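Local coordinates for ricin B-related lectin (Polyporus squamosus, PDB 5MUA), which probably binds galactose-type carbohydrates through a ricin-type beta-trefoil and carries a calcium-dependent, papain-like cysteine protease domain, here blocked by E-64, at residues A165-F170 with F240-S245; F206-F211 with A247-W252; F253-R256 with S260-T263. One frame throughout, in Å; residues are numbered along the deposited sequence. Where two conformers were deposited one is given.

Contact 1: A165-F170 with F240-S245; sequences ALRQDF and FGSKSS. With E64 (N-[N-[1-hydroxycarboxyethyl-carbonyl]leucylamino-butyl]-guanidine), chain K.
R167 reaches across to S242 with the end of its guanidinium group, and that one side chain makes the whole direct contact. NH1 of R167 lies 3.2 Å from OG of S242, which it meets obliquely, and CD of R167 sits 3.7 Å from the same oxygen. A water completes the link: it accepts from NH1 of R167 at 3.0 Å and donates to the backbone O of S242 at 2.8 Å, so a solvent molecule ties the arginine to the main chain as well. OG of S242 stands between its own backbone N and carbonyl carbon (chi1 59°), which lifts it off the strand on the arginine's side.

This is a surface contact of the papain-like domain: the strand 233-243, next to 280-285 in the sheet, is met at its end by the type I turn R167-F170, and backbone bonds from A165 and R167 to A281 tie the chain leading into the turn to strand 280-285.

What holds the guanidinium in place is D169, inside the turn. R167 grips it side-on, NE to OD1 at 2.9 Å and NH2 to OD2 at 2.9 Å, the second bond nearly straight (175°) and in the guanidinium plane, although it comes in above the plane of the carboxylate. NH1 is thereby left pointing at the serine and the water. A kink at chi3 (43°) turns the arginine chain into this grip. Two residues back from S242, F240 belongs to the inhibitor pocket; C9 of E64 sits 3.6 Å above its ring, over the centre, while L285 of the second subunit also packs on it.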
loop_
_atom_site.group_PDB
_atom_site.type_symbol
_atom_site.label_atom_id
_atom_site.label_comp_id
_atom_site.label_asym_id
_atom_site.label_seq_id
_atom_site.Cartn_x
_atom_site.Cartn_y
_atom_site.Cartn_z
ATOM N N ALA B 165 -16.409 13.522 -10.280
ATOM C CA ALA B 165 -15.336 13.976 -9.349
ATOM C C ALA B 165 -13.968 13.989 -10.044
ATOM O O ALA B 165 -12.965 13.827 -9.343
ATOM C CB ALA B 165 -15.335 13.037 -8.131
ATOM N N LEU B 166 -13.913 14.114 -11.376
ATOM C CA LEU B 166 -12.658 14.039 -12.112
ATOM C C LEU B 166 -12.305 15.368 -12.773
ATOM O O LEU B 166 -13.184 16.108 -13.233
ATOM C CB LEU B 166 -12.764 13.046 -13.236
ATOM C CG LEU B 166 -13.310 11.715 -12.822
ATOM C CD1 LEU B 166 -13.426 10.870 -14.083
ATOM C CD2 LEU B 166 -12.510 11.036 -11.749
ATOM N N ARG B 167 -11.012 15.646 -12.829
ATOM C CA ARG B 167 -10.454 16.675 -13.674
ATOM C C ARG B 167 -10.406 16.170 -15.111
ATOM O O ARG B 167 -10.438 14.962 -15.359
ATOM C CB ARG B 167 -8.991 16.995 -13.215
ATOM C CG ARG B 167 -8.924 17.558 -11.793
ATOM C CD ARG B 167 -7.502 17.574 -11.174
ATOM N NE ARG B 167 -6.532 18.030 -12.161
ATOM C CZ ARG B 167 -6.059 19.262 -12.270
ATOM N NH1 ARG B 167 -6.409 20.210 -11.414
ATOM N NH2 ARG B 167 -5.222 19.545 -13.255
ATOM N N GLN B 168 -10.237 17.094 -16.035
ATOM C CA GLN B 168 -10.080 16.817 -17.481
ATOM C C GLN B 168 -8.902 15.977 -17.784
ATOM O O GLN B 168 -8.919 15.193 -18.719
ATOM C CB GLN B 168 -9.988 18.121 -18.346
ATOM C CG GLN B 168 -11.253 18.936 -18.366
ATOM C CD GLN B 168 -11.481 19.877 -19.611
ATOM O OE1 GLN B 168 -10.672 20.771 -19.959
ATOM N NE2 GLN B 168 -12.637 19.669 -20.266
ATOM N N ASP B 169 -7.864 16.121 -16.976
ATOM C CA ASP B 169 -6.650 15.396 -17.173
ATOM C C ASP B 169 -6.553 14.082 -16.404
ATOM O O ASP B 169 -5.461 13.444 -16.354
ATOM C CB ASP B 169 -5.436 16.319 -16.856
ATOM C CG ASP B 169 -5.354 16.743 -15.398
ATOM O OD1 ASP B 169 -6.222 16.454 -14.556
ATOM O OD2 ASP B 169 -4.362 17.421 -15.022
ATOM N N PHE B 170 -7.682 13.633 -15.866
ATOM C CA PHE B 170 -7.696 12.428 -15.037
ATOM C C PHE B 170 -7.187 11.252 -15.840
ATOM O O PHE B 170 -7.603 11.047 -16.978
ATOM C CB PHE B 170 -9.115 12.063 -14.668
ATOM C CG PHE B 170 -9.236 10.826 -13.817
ATOM C CD1 PHE B 170 -8.806 10.845 -12.533
ATOM C CD2 PHE B 170 -9.848 9.694 -14.299
ATOM C CE1 PHE B 170 -8.895 9.728 -11.705
ATOM C CE2 PHE B 170 -10.012 8.613 -13.486
ATOM C CZ PHE B 170 -9.522 8.607 -12.179
ATOM N N PHE B 240 -5.528 10.764 -6.250
ATOM C CA PHE B 240 -4.924 12.058 -5.958
ATOM C C PHE B 240 -5.794 13.078 -6.683
ATOM O O PHE B 240 -6.088 12.959 -7.903
ATOM C CB PHE B 240 -3.508 12.158 -6.552
ATOM C CG PHE B 240 -2.457 11.346 -5.874
ATOM C CD1 PHE B 240 -2.698 10.489 -4.802
ATOM C CD2 PHE B 240 -1.131 11.531 -6.293
ATOM C CE1 PHE B 240 -1.680 9.786 -4.205
ATOM C CE2 PHE B 240 -0.090 10.829 -5.676
ATOM C CZ PHE B 240 -0.379 9.950 -4.643
ATOM N N GLY B 241 -6.208 14.091 -5.947
ATOM C CA GLY B 241 -6.987 15.162 -6.538
ATOM C C GLY B 241 -6.640 16.513 -5.945
ATOM O O GLY B 241 -5.838 16.609 -5.012
ATOM N N SER B 242 -7.253 17.535 -6.519
ATOM C CA SER B 242 -6.982 18.878 -6.094
ATOM C C SER B 242 -8.159 19.762 -6.218
ATOM O O SER B 242 -9.109 19.514 -6.978
ATOM C CB SER B 242 -5.834 19.460 -6.895
ATOM O OG SER B 242 -6.113 19.472 -8.274
ATOM N N LYS B 243 -8.049 20.877 -5.524
ATOM C CA LYS B 243 -8.925 22.000 -5.872
ATOM C C LYS B 243 -8.118 23.267 -5.741
ATOM O O LYS B 243 -6.941 23.208 -5.428
ATOM C CB LYS B 243 -10.121 21.971 -4.962
ATOM C CG LYS B 243 -9.785 21.656 -3.560
ATOM C CD LYS B 243 -11.006 21.591 -2.741
ATOM C CE LYS B 243 -10.647 21.350 -1.287
ATOM N NZ LYS B 243 -11.877 21.293 -0.463
ATOM N N SER B 244 -8.753 24.419 -5.906
ATOM C CA SER B 244 -7.979 25.691 -5.802
ATOM C C SER B 244 -7.194 25.846 -4.470
ATOM O O SER B 244 -6.111 26.442 -4.461
ATOM C CB SER B 244 -8.847 26.910 -6.121
ATOM O OG SER B 244 -9.727 27.156 -5.033
ATOM N N SER B 245 -7.689 25.295 -3.378
ATOM C CA SER B 245 -7.032 25.423 -2.089
ATOM C C SER B 245 -5.955 24.388 -1.674
ATOM O O SER B 245 -5.349 24.554 -0.611
ATOM C CB SER B 245 -8.108 25.473 -1.069
ATOM O OG SER B 245 -8.786 24.260 -1.125
HETATM C C1 E64 K . -2.498 15.858 2.938
HETATM O O1 E64 K . -1.833 15.426 3.876
HETATM O O2 E64 K . -3.655 16.374 3.065
HETATM C C2 E64 K . -1.990 15.669 1.566
HETATM C C3 E64 K . -0.503 16.025 1.513
HETATM O O3 E64 K . -0.628 17.429 1.666
HETATM C C4 E64 K . 0.126 15.704 0.207
HETATM O O4 E64 K . 0.782 14.725 0.058
HETATM N N1 E64 K . -0.145 16.472 -0.798
HETATM C C6 E64 K . 0.376 16.308 -2.147
HETATM C C7 E64 K . -0.524 15.774 -3.244
HETATM C C8 E64 K . -1.265 14.493 -2.886
HETATM C C9 E64 K . -0.300 13.306 -2.903
HETATM C C10 E64 K . -2.333 14.315 -3.879
HETATM C C11 E64 K . 1.340 17.375 -2.618
HETATM O O5 E64 K . 0.831 18.376 -3.097
HETATM N N2 E64 K . 2.640 17.240 -2.519
HETATM C C12 E64 K . 3.622 18.145 -3.149
HETATM C C13 E64 K . 4.463 17.371 -4.157
HETATM C C14 E64 K . 5.646 18.158 -4.776
HETATM C C15 E64 K . 5.522 18.192 -6.298
HETATM N N3 E64 K . 6.823 18.566 -6.865
HETATM C C16 E64 K . 7.142 18.557 -8.148
HETATM N N4 E64 K . 6.205 18.346 -9.093
HETATM N N5 E64 K . 8.462 18.712 -8.494
HETATM O O HOH W 1 -8.734 20.434 -9.561
#

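Contact 2: F206-F211 with A247-W252; sequences FDCDDF and AHAYNW. With CA (calcium ion), chain H; CA (calcium ion), chain I; E64 (N-[N-[1-hydroxycarboxyethyl-carbonyl]leucylamino-butyl]-guanidine), chain K.
H248 meets C208 across the contact, just after A247, which lies against C7 of E64. ND1 of H248 lies 3.7 Å from CB of C208 and donates to O2 of E64 at 2.9 Å, the oxygen lying at the ring edge, in plane. With CG anti to the backbone N (chi1 -169°), the imidazole swings towards the cysteine, and E266 takes the hydrogen bond from its far nitrogen, NE2.

This is the cysteine-histidine arrangement of papain-like proteases, the cysteine at the start of a helix and the histidine on a strand facing it. SG of C208 is covalently joined to C2 of E64 at 1.9 Å, and the backbone N of C208 donates to O1 of the same carboxylate.

A249 comes next and packs directly under the helix start: its CB is 3.7 Å from CA of D209 and 3.9 Å from SG of C208. The carboxylates of D207 and D209 each bind both calcium ions. D210 OD2 binds one of them and also accepts from N of D207 through its anti lone pair. The other calcium takes O4 of E64 at 2.3 Å, and E204 of the same chain and S175 and D176 of the second subunit help complete the two sites. Farther on, N251 turns its ND2 to A212 O and G237 O, between helix and strand.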
loop_
_atom_site.group_PDB
_atom_site.type_symbol
_atom_site.label_atom_id
_atom_site.label_comp_id
_atom_site.label_asym_id
_atom_site.label_seq_id
_atom_site.Cartn_x
_atom_site.Cartn_y
_atom_site.Cartn_z
ATOM N N PHE B 206 4.492 11.031 6.902
ATOM C CA PHE B 206 3.258 10.264 6.988
ATOM C C PHE B 206 2.042 11.172 6.864
ATOM O O PHE B 206 1.348 11.484 7.799
ATOM C CB PHE B 206 3.201 9.397 8.234
ATOM C CG PHE B 206 2.395 8.163 7.997
ATOM C CD1 PHE B 206 2.983 7.044 7.391
ATOM C CD2 PHE B 206 1.073 8.132 8.326
ATOM C CE1 PHE B 206 2.279 5.882 7.124
ATOM C CE2 PHE B 206 0.334 6.971 8.022
ATOM C CZ PHE B 206 0.928 5.862 7.442
ATOM N N ASP B 207 1.788 11.553 5.619
ATOM C CA ASP B 207 0.788 12.499 5.205
ATOM C C ASP B 207 -0.256 11.829 4.249
ATOM O O ASP B 207 -0.332 10.588 4.213
ATOM C CB ASP B 207 1.362 13.836 4.804
ATOM C CG ASP B 207 2.312 13.762 3.610
ATOM O OD1 ASP B 207 2.635 12.602 3.182
ATOM O OD2 ASP B 207 2.594 14.853 3.039
ATOM N N CYS B 208 -1.104 12.612 3.572
ATOM C CA CYS B 208 -2.293 12.006 2.962
ATOM C C CYS B 208 -1.878 10.891 1.998
ATOM O O CYS B 208 -2.530 9.833 1.965
ATOM C CB CYS B 208 -3.100 12.999 2.215
ATOM S SG CYS B 208 -2.312 13.967 0.902
ATOM N N ASP B 209 -0.806 11.087 1.238
ATOM C CA ASP B 209 -0.394 10.048 0.355
ATOM C C ASP B 209 -0.134 8.736 1.085
ATOM O O ASP B 209 -0.440 7.660 0.550
ATOM C CB ASP B 209 0.763 10.451 -0.561
ATOM C CG ASP B 209 2.058 10.827 0.198
ATOM O OD1 ASP B 209 2.858 9.919 0.509
ATOM O OD2 ASP B 209 2.186 12.044 0.503
ATOM N N ASP B 210 0.431 8.798 2.268
ATOM C CA ASP B 210 0.797 7.602 3.005
ATOM C C ASP B 210 -0.458 6.919 3.581
ATOM O O ASP B 210 -0.605 5.733 3.494
ATOM C CB ASP B 210 1.804 7.941 4.086
ATOM C CG ASP B 210 3.053 8.519 3.489
ATOM O OD1 ASP B 210 3.762 7.739 2.815
ATOM O OD2 ASP B 210 3.220 9.751 3.591
ATOM N N PHE B 211 -1.364 7.723 4.150
ATOM C CA PHE B 211 -2.622 7.178 4.639
ATOM C C PHE B 211 -3.338 6.454 3.525
ATOM O O PHE B 211 -3.797 5.325 3.776
ATOM C CB PHE B 211 -3.524 8.261 5.202
ATOM C CG PHE B 211 -3.111 8.736 6.578
ATOM C CD1 PHE B 211 -3.561 8.086 7.719
ATOM C CD2 PHE B 211 -2.216 9.801 6.724
ATOM C CE1 PHE B 211 -3.152 8.475 8.969
ATOM C CE2 PHE B 211 -1.816 10.223 7.981
ATOM C CZ PHE B 211 -2.269 9.528 9.112
ATOM N N ALA B 247 -4.085 20.059 -2.633
ATOM C CA ALA B 247 -4.195 18.730 -3.205
ATOM C C ALA B 247 -4.233 17.682 -2.133
ATOM O O ALA B 247 -3.619 17.856 -1.058
ATOM C CB ALA B 247 -3.077 18.478 -4.180
ATOM N N HIS B 248 -4.897 16.533 -2.427
ATOM C CA HIS B 248 -5.134 15.553 -1.344
ATOM C C HIS B 248 -5.240 14.194 -1.952
ATOM O O HIS B 248 -5.732 14.079 -3.070
ATOM C CB HIS B 248 -6.482 15.900 -0.613
ATOM C CG HIS B 248 -6.746 15.156 0.665
ATOM N ND1 HIS B 248 -5.995 15.280 1.817
ATOM C CD2 HIS B 248 -7.736 14.315 0.985
ATOM C CE1 HIS B 248 -6.483 14.519 2.766
ATOM N NE2 HIS B 248 -7.541 13.905 2.276
ATOM N N ALA B 249 -4.799 13.201 -1.168
ATOM C CA ALA B 249 -4.899 11.797 -1.483
ATOM C C ALA B 249 -5.926 11.139 -0.620
ATOM O O ALA B 249 -5.990 11.395 0.564
ATOM C CB ALA B 249 -3.558 11.053 -1.317
ATOM N N TYR B 250 -6.708 10.234 -1.227
ATOM C CA TYR B 250 -7.855 9.624 -0.524
ATOM C C TYR B 250 -8.219 8.368 -1.274
ATOM O O TYR B 250 -7.591 8.013 -2.321
ATOM C CB TYR B 250 -9.097 10.598 -0.445
ATOM C CG TYR B 250 -9.360 11.342 -1.728
ATOM C CD1 TYR B 250 -8.566 12.440 -2.105
ATOM C CD2 TYR B 250 -10.349 10.948 -2.607
ATOM C CE1 TYR B 250 -8.748 13.102 -3.316
ATOM C CE2 TYR B 250 -10.551 11.600 -3.838
ATOM C CZ TYR B 250 -9.774 12.691 -4.189
ATOM O OH TYR B 250 -9.969 13.328 -5.385
ATOM N N ASN B 251 -9.142 7.636 -0.701
ATOM C CA ASN B 251 -9.540 6.355 -1.286
ATOM C C ASN B 251 -10.985 6.435 -1.835
ATOM O O ASN B 251 -11.715 7.389 -1.595
ATOM C CB ASN B 251 -9.425 5.251 -0.243
ATOM C CG ASN B 251 -7.991 5.063 0.256
ATOM O OD1 ASN B 251 -7.645 5.431 1.376
ATOM N ND2 ASN B 251 -7.172 4.484 -0.582
ATOM N N TRP B 252 -11.391 5.392 -2.560
ATOM C CA TRP B 252 -12.681 5.391 -3.184
ATOM C C TRP B 252 -13.148 3.978 -3.478
ATOM O O TRP B 252 -12.334 3.040 -3.612
ATOM C CB TRP B 252 -12.727 6.196 -4.432
ATOM C CG TRP B 252 -11.814 5.720 -5.562
ATOM C CD1 TRP B 252 -10.505 6.098 -5.767
ATOM C CD2 TRP B 252 -12.154 4.855 -6.652
ATOM N NE1 TRP B 252 -10.015 5.476 -6.919
ATOM C CE2 TRP B 252 -11.025 4.746 -7.488
ATOM C CE3 TRP B 252 -13.315 4.141 -6.996
ATOM C CZ2 TRP B 252 -10.998 3.917 -8.586
ATOM C CZ3 TRP B 252 -13.295 3.365 -8.127
ATOM C CH2 TRP B 252 -12.161 3.271 -8.918
HETATM CA CA CA H . 4.192 11.296 2.001
HETATM CA CA CA I . 2.928 14.247 0.659
HETATM C C1 E64 K . -2.498 15.858 2.938
HETATM O O1 E64 K . -1.833 15.426 3.876
HETATM O O2 E64 K . -3.655 16.374 3.065
HETATM C C2 E64 K . -1.990 15.669 1.566
HETATM C C3 E64 K . -0.503 16.025 1.513
HETATM O O3 E64 K . -0.628 17.429 1.666
HETATM C C4 E64 K . 0.126 15.704 0.207
HETATM O O4 E64 K . 0.782 14.725 0.058
HETATM N N1 E64 K . -0.145 16.472 -0.798
HETATM C C6 E64 K . 0.376 16.308 -2.147
HETATM C C7 E64 K . -0.524 15.774 -3.244
HETATM C C8 E64 K . -1.265 14.493 -2.886
HETATM C C9 E64 K . -0.300 13.306 -2.903
HETATM C C10 E64 K . -2.333 14.315 -3.879
HETATM C C11 E64 K . 1.340 17.375 -2.618
HETATM O O5 E64 K . 0.831 18.376 -3.097
HETATM N N2 E64 K . 2.640 17.240 -2.519
HETATM C C12 E64 K . 3.622 18.145 -3.149
HETATM C C13 E64 K . 4.463 17.371 -4.157
HETATM C C14 E64 K . 5.646 18.158 -4.776
HETATM C C15 E64 K . 5.522 18.192 -6.298
HETATM N N3 E64 K . 6.823 18.566 -6.865
HETATM C C16 E64 K . 7.142 18.557 -8.148
HETATM N N4 E64 K . 6.205 18.346 -9.093
HETATM N N5 E64 K . 8.462 18.712 -8.494
HETATM O O HOH W 2 5.635 9.273 1.813
HETATM O O HOH W 3 3.346 16.746 0.546
#

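Contact 3: F253-R256 with S260-T263; sequences FVER and STVT
F253 and T263 form the tight part of the contact, at the end away from the turn of this hairpin, as an antiparallel hydrogen-bonded pair. N of F253 donates to O of T263 at 2.9 Å, and N of T263 returns a bond to O of F253 at 2.8 Å. E255 reaches back to the same threonine: its chain is bent at chi2 (-70°), folding the carboxylate across T263 at about a right angle, where OE2 accepts from OG1 of T263 at 2.7 Å through its anti lone pair. The same oxygen has a salt bridge to R184, so this acidic oxygen has two partners. The next pair, V254 with V262, is non-hydrogen-bonded, and its backbones are joined by CA-H...O contacts: CA of V262 lies 3.3 Å from O of F253, and CA of V254 equally close to O of T261. On this face the two valines touch lightly, CG1 of V254 being 4.4 Å from CG2 of V262.

Towards the turn the strands part. Their short segments run at 131° rather than fully antiparallel, and the bond from N of E255 to O of T261 is weak, at 3.4 Å. CG of E255 lies 4.0 Å from CG2 of T261, on the partly exposed side.

The valine face rests on T159 of helix 153-162, with V254 also against L235 of strand 233-243, while F253 on the other face lies against C236 of that strand and I187 of helix 184-194.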
loop_
_atom_site.group_PDB
_atom_site.type_symbol
_atom_site.label_atom_id
_atom_site.label_comp_id
_atom_site.label_asym_id
_atom_site.label_seq_id
_atom_site.Cartn_x
_atom_site.Cartn_y
_atom_site.Cartn_z
ATOM N N PHE B 253 -14.457 3.878 -3.635
ATOM C CA PHE B 253 -15.137 2.620 -3.730
ATOM C C PHE B 253 -16.392 2.803 -4.586
ATOM O O PHE B 253 -16.824 3.951 -4.911
ATOM C CB PHE B 253 -15.602 2.190 -2.316
ATOM C CG PHE B 253 -14.475 1.926 -1.351
ATOM C CD1 PHE B 253 -13.780 0.717 -1.391
ATOM C CD2 PHE B 253 -14.123 2.847 -0.419
ATOM C CE1 PHE B 253 -12.673 0.494 -0.559
ATOM C CE2 PHE B 253 -13.059 2.623 0.456
ATOM C CZ PHE B 253 -12.344 1.441 0.389
ATOM N N VAL B 254 -17.017 1.670 -4.892
ATOM C CA VAL B 254 -18.396 1.709 -5.412
ATOM C C VAL B 254 -19.250 1.049 -4.406
ATOM O O VAL B 254 -18.796 0.312 -3.555
ATOM C CB VAL B 254 -18.580 1.150 -6.852
ATOM C CG1 VAL B 254 -17.650 1.820 -7.832
ATOM C CG2 VAL B 254 -18.355 -0.333 -6.941
ATOM N N GLU B 255 -20.542 1.359 -4.475
ATOM C CA GLU B 255 -21.489 0.987 -3.449
ATOM C C GLU B 255 -22.156 -0.311 -3.873
ATOM O O GLU B 255 -22.554 -0.454 -5.009
ATOM C CB GLU B 255 -22.602 2.076 -3.346
ATOM C CG GLU B 255 -22.176 3.396 -2.699
ATOM C CD GLU B 255 -21.926 3.215 -1.230
ATOM O OE1 GLU B 255 -22.619 2.418 -0.576
ATOM O OE2 GLU B 255 -21.073 3.884 -0.706
ATOM N N ARG B 256 -22.343 -1.213 -2.926
ATOM C CA ARG B 256 -23.195 -2.363 -3.186
ATOM C C ARG B 256 -24.604 -2.112 -3.605
ATOM O O ARG B 256 -25.102 -2.814 -4.476
ATOM C CB ARG B 256 -23.189 -3.315 -2.039
ATOM C CG ARG B 256 -22.328 -4.474 -2.476
ATOM C CD ARG B 256 -22.411 -5.452 -1.442
ATOM N NE ARG B 256 -21.179 -6.161 -1.264
ATOM C CZ ARG B 256 -21.100 -7.131 -0.384
ATOM N NH1 ARG B 256 -22.239 -7.492 0.256
ATOM N NH2 ARG B 256 -19.955 -7.776 -0.229
ATOM N N SER B 260 -22.923 2.080 -9.730
ATOM C CA SER B 260 -22.549 3.282 -10.492
ATOM C C SER B 260 -22.183 4.443 -9.584
ATOM O O SER B 260 -21.688 5.456 -10.052
ATOM C CB SER B 260 -23.690 3.702 -11.415
ATOM O OG SER B 260 -23.847 2.766 -12.425
ATOM N N THR B 261 -22.382 4.322 -8.281
ATOM C CA THR B 261 -22.066 5.426 -7.374
ATOM C C THR B 261 -20.604 5.250 -6.906
ATOM O O THR B 261 -20.310 4.233 -6.268
ATOM C CB THR B 261 -22.975 5.384 -6.120
ATOM O OG1 THR B 261 -24.345 5.441 -6.543
ATOM C CG2 THR B 261 -22.706 6.530 -5.119
ATOM N N VAL B 262 -19.751 6.244 -7.159
ATOM C CA VAL B 262 -18.416 6.307 -6.560
ATOM C C VAL B 262 -18.485 7.035 -5.204
ATOM O O VAL B 262 -18.969 8.155 -5.121
ATOM C CB VAL B 262 -17.407 6.914 -7.535
ATOM C CG1 VAL B 262 -16.065 6.939 -6.853
ATOM C CG2 VAL B 262 -17.361 6.110 -8.862
ATOM N N THR B 263 -18.032 6.391 -4.147
ATOM C CA THR B 263 -18.042 6.954 -2.814
ATOM C C THR B 263 -16.569 7.163 -2.421
ATOM O O THR B 263 -15.724 6.395 -2.824
ATOM C CB THR B 263 -18.711 6.013 -1.843
ATOM O OG1 THR B 263 -20.080 5.898 -2.242
ATOM C CG2 THR B 263 -18.780 6.614 -0.443
#

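Contacts 1 and 2 meet around the inhibitor. Their centres are about 14 Å apart, and neighbouring strands 233-243 and 246-255 carry one segment of each: O of G241 lies 2.8 Å from N of H248, a probable hydrogen bond, and CD1 of F240 is 3.6 Å from CB of A249. F240 therefore lines the E64 pocket alongside the cysteine and histidine of contact 2, although the R167-S242 meeting lies at the surface. Contact 3 continues the strand of contact 2, with CB of W252 3.4 Å from O of T263. Its centre is about 19 Å from those of the other two, and it lies away from the pocket, the side chain of F253 being about 14 Å from a bound calcium.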